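Local coordinates for outer membrane protein YopM (Yersinia pestis, PDB 1JL5), which probably acts as a secreted virulence effector that alters host cell physiology and promotes bacterial survival in host tissues, at residues A[330-335]-A[351-356]; A[340-345]-A[360-365]. All blocks are in the same frame, centred on the assembly; numbering follows the deposited sequence.

How the interactions relate
Both contacts join neighbouring turns of the same leucine-rich repeat solenoid, and both are largely buried. Interaction 2 lies on its strand side and interaction 1 on the irregular return segments behind, their centres about 11 Å apart. The strands are held by direct backbone hydrogen bonds, with a mostly polar row around Ile-343 on one face and leucines on the other. Between 330-335 and 351-356 the backbones are instead linked through waters, and leucine and proline carbons do the packing. The two meet inside the coil: Leu-335 CD1 lies 3.3 Å from Leu-342 CD2, and Leu-355 CD1 likewise packs on Leu-362 CD2, so the strand leucines and the return-segment leucines share one hydrophobic core.

Interaction 1: A[330-335]-A[351-356]; sequences IELPAL and EVPELP
Pro-353 wedges its ring between Leu-332 and Leu-335, crossing both leucine side chains at about a right angle. Its CG sits 3.4 Å from Leu-332 CB, tighter than usual carbon contact, and also meets Leu-332 O, at 3.2 Å, and Pro-333 O. Leu-335 meets the ring at a different atom: with CG anti to its own carbonyl carbon (chi1 -60°), that CG lies 3.9 Å from Pro-353 CB. Leu-335 CD1 and Leu-355 CD2 are equally tight at 3.4 Å, those two side chains running side by side. Pro-356 CD packs on Leu-335 CB. These are return segments of two consecutive leucine-rich repeats, each an extended run broken by prolines, whose leucines turn into the coil. The water side is looser. There the backbones do not bond directly: one water accepts from Leu-332 N (2.6 Å) and donates to Glu-351 O, and another does the same between Leu-335 N and Glu-354 O. A third water accepts from Glu-351 N at 2.7 Å and lies within hydrogen-bonding distance of Ile-330 O, one of several acceptors it could serve. At the exposed carboxylates, Glu-331 OE2 stays 5.7 Å from Glu-351 OE2. A water lies between them.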
loop_
_atom_site.group_PDB
_atom_site.type_symbol
_atom_site.label_atom_id
_atom_site.label_comp_id
_atom_site.label_asym_id
_atom_site.label_seq_id
_atom_site.Cartn_x
_atom_site.Cartn_y
_atom_site.Cartn_z
ATOM N N ILE A 330 -23.856 -6.596 6.817
ATOM C CA ILE A 330 -23.987 -6.151 8.187
ATOM C C ILE A 330 -23.812 -7.421 9.010
ATOM O O ILE A 330 -23.688 -7.388 10.230
ATOM C CB ILE A 330 -25.365 -5.516 8.445
ATOM C CG1 ILE A 330 -26.469 -6.506 8.090
ATOM C CG2 ILE A 330 -25.507 -4.240 7.640
ATOM C CD1 ILE A 330 -27.178 -7.074 9.283
ATOM N N GLU A 331 -23.765 -8.545 8.312
ATOM C CA GLU A 331 -23.600 -9.820 8.968
ATOM C C GLU A 331 -23.052 -10.867 8.017
ATOM O O GLU A 331 -23.418 -10.914 6.844
ATOM C CB GLU A 331 -24.943 -10.278 9.535
ATOM C CG GLU A 331 -24.869 -11.479 10.442
ATOM C CD GLU A 331 -26.188 -11.712 11.157
ATOM O OE1 GLU A 331 -27.191 -11.986 10.467
ATOM O OE2 GLU A 331 -26.217 -11.621 12.404
ATOM N N LEU A 332 -22.147 -11.691 8.526
ATOM C CA LEU A 332 -21.583 -12.761 7.732
ATOM C C LEU A 332 -22.315 -14.019 8.134
ATOM O O LEU A 332 -22.757 -14.152 9.271
ATOM C CB LEU A 332 -20.099 -12.937 8.032
ATOM C CG LEU A 332 -19.165 -11.827 7.563
ATOM C CD1 LEU A 332 -17.760 -12.122 8.041
ATOM C CD2 LEU A 332 -19.213 -11.726 6.045
ATOM N N PRO A 333 -22.485 -14.955 7.198
ATOM C CA PRO A 333 -23.180 -16.180 7.582
ATOM C C PRO A 333 -22.219 -16.993 8.439
ATOM O O PRO A 333 -21.057 -16.606 8.612
ATOM C CB PRO A 333 -23.462 -16.850 6.242
ATOM C CG PRO A 333 -22.294 -16.428 5.418
ATOM C CD PRO A 333 -22.145 -14.967 5.767
ATOM N N ALA A 334 -22.698 -18.103 8.988
ATOM C CA ALA A 334 -21.848 -18.952 9.800
ATOM C C ALA A 334 -20.623 -19.237 8.950
ATOM O O ALA A 334 -20.731 -19.503 7.755
ATOM C CB ALA A 334 -22.568 -20.247 10.146
ATOM N N LEU A 335 -19.451 -19.160 9.556
ATOM C CA LEU A 335 -18.237 -19.409 8.814
ATOM C C LEU A 335 -17.951 -20.896 8.750
ATOM O O LEU A 335 -17.966 -21.586 9.765
ATOM C CB LEU A 335 -17.071 -18.682 9.470
ATOM C CG LEU A 335 -17.248 -17.169 9.547
ATOM C CD1 LEU A 335 -16.060 -16.560 10.266
ATOM C CD2 LEU A 335 -17.397 -16.600 8.139
ATOM N N GLU A 351 -20.583 -7.692 14.061
ATOM C CA GLU A 351 -19.917 -8.858 14.616
ATOM C C GLU A 351 -19.381 -9.760 13.524
ATOM O O GLU A 351 -19.945 -9.852 12.435
ATOM C CB GLU A 351 -20.892 -9.690 15.447
ATOM C CG GLU A 351 -21.620 -8.949 16.545
ATOM C CD GLU A 351 -22.715 -9.802 17.157
ATOM O OE1 GLU A 351 -22.392 -10.886 17.688
ATOM O OE2 GLU A 351 -23.896 -9.393 17.098
ATOM N N VAL A 352 -18.282 -10.430 13.831
ATOM C CA VAL A 352 -17.706 -11.390 12.917
ATOM C C VAL A 352 -18.239 -12.689 13.509
ATOM O O VAL A 352 -18.158 -12.895 14.718
ATOM C CB VAL A 352 -16.176 -11.389 12.987
ATOM C CG1 VAL A 352 -15.621 -12.531 12.153
ATOM C CG2 VAL A 352 -15.636 -10.059 12.495
ATOM N N PRO A 353 -18.818 -13.566 12.680
ATOM C CA PRO A 353 -19.334 -14.818 13.237
ATOM C C PRO A 353 -18.212 -15.560 13.950
ATOM O O PRO A 353 -17.035 -15.222 13.793
ATOM C CB PRO A 353 -19.820 -15.574 12.002
ATOM C CG PRO A 353 -20.161 -14.478 11.036
ATOM C CD PRO A 353 -19.020 -13.515 11.224
ATOM N N GLU A 354 -18.576 -16.567 14.734
ATOM C CA GLU A 354 -17.581 -17.356 15.440
ATOM C C GLU A 354 -16.584 -17.836 14.402
ATOM O O GLU A 354 -16.957 -18.401 13.375
ATOM C CB GLU A 354 -18.235 -18.550 16.117
ATOM C CG GLU A 354 -17.270 -19.367 16.941
ATOM C CD GLU A 354 -17.964 -20.473 17.691
ATOM O OE1 GLU A 354 -18.515 -21.378 17.030
ATOM O OE2 GLU A 354 -17.964 -20.432 18.939
ATOM N N LEU A 355 -15.310 -17.605 14.668
ATOM C CA LEU A 355 -14.274 -17.987 13.733
ATOM C C LEU A 355 -13.942 -19.465 13.777
ATOM O O LEU A 355 -13.827 -20.054 14.845
ATOM C CB LEU A 355 -13.018 -17.169 14.008
ATOM C CG LEU A 355 -13.233 -15.660 13.856
ATOM C CD1 LEU A 355 -11.951 -14.924 14.204
ATOM C CD2 LEU A 355 -13.665 -15.350 12.417
ATOM N N PRO A 356 -13.794 -20.088 12.601
ATOM C CA PRO A 356 -13.463 -21.513 12.565
ATOM C C PRO A 356 -12.074 -21.687 13.170
ATOM O O PRO A 356 -11.222 -20.808 13.044
ATOM C CB PRO A 356 -13.524 -21.841 11.077
ATOM C CG PRO A 356 -13.144 -20.544 10.427
ATOM C CD PRO A 356 -13.904 -19.532 11.244
HETATM O O HOH W 1 -22.613 -8.323 12.351
HETATM O O HOH W 2 -24.927 -9.772 14.011
HETATM O O HOH W 3 -21.529 -11.284 11.053
HETATM O O HOH W 4 -19.175 -18.888 12.305
#

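Interaction 2: A[340-345]-A[360-365]; sequences ERLIAS and KQLHVE
Strands 341-343 and 361-363 are successive rungs of the parallel β ladder that lines the concave side of a leucine-rich repeat solenoid, with Arg-341 beside Gln-361, Leu-342 beside Leu-362 and Ile-343 beside His-363. The strands run almost exactly parallel, 4° apart. Glu-340 O opens the ladder by gripping two donors, Lys-360 N at 2.5 Å and Gln-361 N at 2.6 Å; the first comes in the carbonyl plane on a lone pair, the second nearly along the C=O axis. Leu-342 then bonds both ways, its N to Gln-361 O and its O to His-363 N (each 2.7 Å), and Ala-344 N closes the run on His-363 O. Leu-342 and Leu-362 lie side by side pointing into the core, CD2 of the first 3.6 Å from CD1 of the second. On the other face Gln-361, with CG anti to the backbone N (chi1 -180°) and the chain extended beyond, brings OE1 over one face of the Arg-341 guanidinium, the amide standing nearly upright on it, 85° between the planes. Ile-343 CD1 touches the same OE1 at 3.5 Å. Beyond the strands, a water links Ser-345 OG and Glu-365 OE2, and Ser-345 OG also hydrogen-bonds to Ser-325 OG. The polar ends look to further rungs: Arg-341 makes a salt bridge with Glu-321, Glu-365 with Arg-383, and Asp-381 accepts from both Gln-361 NE2 and His-363 NE2. Sharing Asp-381 ties the amide and the imidazole to the next strand, and the carboxylate may strengthen the hold of the histidine on a proton. The positive charge of Arg-341, in turn, would tend to polarise the side-chain carbonyl of Gln-361, whose OE1 lies over the guanidinium.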
loop_
_atom_site.group_PDB
_atom_site.type_symbol
_atom_site.label_atom_id
_atom_site.label_comp_id
_atom_site.label_asym_id
_atom_site.label_seq_id
_atom_site.Cartn_x
_atom_site.Cartn_y
_atom_site.Cartn_z
ATOM N N GLU A 340 -10.145 -20.744 6.132
ATOM C CA GLU A 340 -8.815 -20.391 6.586
ATOM C C GLU A 340 -8.557 -18.910 6.430
ATOM O O GLU A 340 -7.813 -18.311 7.197
ATOM C CB GLU A 340 -7.786 -21.146 5.788
ATOM C CG GLU A 340 -7.710 -22.580 6.128
ATOM C CD GLU A 340 -6.789 -23.292 5.189
ATOM O OE1 GLU A 340 -5.570 -22.961 5.166
ATOM O OE2 GLU A 340 -7.287 -24.177 4.465
ATOM N N ARG A 341 -9.182 -18.316 5.429
ATOM C CA ARG A 341 -8.994 -16.905 5.182
ATOM C C ARG A 341 -10.328 -16.198 5.121
ATOM O O ARG A 341 -11.179 -16.512 4.289
ATOM C CB ARG A 341 -8.238 -16.703 3.874
ATOM C CG ARG A 341 -6.793 -17.163 3.911
ATOM C CD ARG A 341 -6.290 -17.487 2.515
ATOM N NE ARG A 341 -5.044 -16.805 2.182
ATOM C CZ ARG A 341 -4.960 -15.531 1.797
ATOM N NH1 ARG A 341 -6.055 -14.779 1.692
ATOM N NH2 ARG A 341 -3.774 -15.008 1.507
ATOM N N LEU A 342 -10.521 -15.260 6.031
ATOM C CA LEU A 342 -11.737 -14.490 6.041
ATOM C C LEU A 342 -11.374 -13.031 5.852
ATOM O O LEU A 342 -10.751 -12.410 6.718
ATOM C CB LEU A 342 -12.501 -14.659 7.355
ATOM C CG LEU A 342 -13.744 -13.762 7.427
ATOM C CD1 LEU A 342 -14.632 -14.005 6.215
ATOM C CD2 LEU A 342 -14.513 -14.032 8.710
ATOM N N ILE A 343 -11.728 -12.499 4.693
ATOM C CA ILE A 343 -11.490 -11.097 4.416
ATOM C C ILE A 343 -12.884 -10.534 4.270
ATOM O O ILE A 343 -13.555 -10.779 3.276
ATOM C CB ILE A 343 -10.711 -10.875 3.111
ATOM C CG1 ILE A 343 -9.355 -11.585 3.169
ATOM C CG2 ILE A 343 -10.485 -9.381 2.900
ATOM C CD1 ILE A 343 -9.431 -13.067 2.924
ATOM N N ALA A 344 -13.332 -9.812 5.289
ATOM C CA ALA A 344 -14.660 -9.229 5.289
ATOM C C ALA A 344 -14.537 -7.775 5.715
ATOM O O ALA A 344 -15.471 -7.170 6.241
ATOM C CB ALA A 344 -15.561 -9.989 6.243
ATOM N N SER A 345 -13.355 -7.228 5.483
ATOM C CA SER A 345 -13.081 -5.844 5.808
ATOM C C SER A 345 -13.963 -4.945 4.955
ATOM O O SER A 345 -14.498 -5.370 3.929
ATOM C CB SER A 345 -11.621 -5.545 5.513
ATOM O OG SER A 345 -11.340 -5.929 4.184
ATOM N N LYS A 360 -6.734 -19.036 9.374
ATOM C CA LYS A 360 -5.365 -18.559 9.361
ATOM C C LYS A 360 -5.333 -17.059 9.200
ATOM O O LYS A 360 -4.462 -16.373 9.729
ATOM C CB LYS A 360 -4.601 -19.186 8.202
ATOM C CG LYS A 360 -4.533 -20.691 8.265
ATOM C CD LYS A 360 -3.896 -21.160 9.564
ATOM C CE LYS A 360 -3.774 -22.679 9.596
ATOM N NZ LYS A 360 -5.087 -23.345 9.363
ATOM N N GLN A 361 -6.301 -16.552 8.458
ATOM C CA GLN A 361 -6.343 -15.138 8.187
ATOM C C GLN A 361 -7.694 -14.517 8.438
ATOM O O GLN A 361 -8.723 -15.004 7.977
ATOM C CB GLN A 361 -5.920 -14.903 6.747
ATOM C CG GLN A 361 -5.910 -13.462 6.323
ATOM C CD GLN A 361 -5.553 -13.343 4.874
ATOM O OE1 GLN A 361 -6.225 -13.910 4.019
ATOM N NE2 GLN A 361 -4.483 -12.618 4.580
ATOM N N LEU A 362 -7.673 -13.434 9.197
ATOM C CA LEU A 362 -8.876 -12.708 9.504
ATOM C C LEU A 362 -8.625 -11.240 9.229
ATOM O O LEU A 362 -7.922 -10.574 9.980
ATOM C CB LEU A 362 -9.263 -12.880 10.969
ATOM C CG LEU A 362 -10.539 -12.107 11.293
ATOM C CD1 LEU A 362 -11.692 -12.693 10.498
ATOM C CD2 LEU A 362 -10.821 -12.159 12.782
ATOM N N HIS A 363 -9.178 -10.749 8.132
ATOM C CA HIS A 363 -9.057 -9.340 7.789
ATOM C C HIS A 363 -10.473 -8.827 7.788
ATOM O O HIS A 363 -11.204 -9.006 6.821
ATOM C CB HIS A 363 -8.427 -9.162 6.413
ATOM C CG HIS A 363 -6.964 -9.471 6.383
ATOM N ND1 HIS A 363 -6.201 -9.359 5.242
ATOM C CD2 HIS A 363 -6.125 -9.895 7.357
ATOM C CE1 HIS A 363 -4.955 -9.701 5.514
ATOM N NE2 HIS A 363 -4.884 -10.030 6.791
ATOM N N VAL A 364 -10.866 -8.224 8.901
ATOM C CA VAL A 364 -12.210 -7.692 9.044
ATOM C C VAL A 364 -12.090 -6.224 9.403
ATOM O O VAL A 364 -12.956 -5.630 10.047
ATOM C CB VAL A 364 -12.981 -8.462 10.122
ATOM C CG1 VAL A 364 -14.368 -7.873 10.298
ATOM C CG2 VAL A 364 -13.100 -9.918 9.700
ATOM N N GLU A 365 -10.982 -5.656 8.956
ATOM C CA GLU A 365 -10.658 -4.254 9.147
ATOM C C GLU A 365 -11.806 -3.391 8.629
ATOM O O GLU A 365 -12.454 -3.726 7.641
ATOM C CB GLU A 365 -9.385 -3.943 8.354
ATOM C CG GLU A 365 -8.942 -5.144 7.499
ATOM C CD GLU A 365 -7.824 -4.827 6.534
ATOM O OE1 GLU A 365 -6.796 -4.257 6.969
ATOM O OE2 GLU A 365 -7.969 -5.160 5.339
HETATM O O HOH W 5 -8.966 -5.900 2.984
#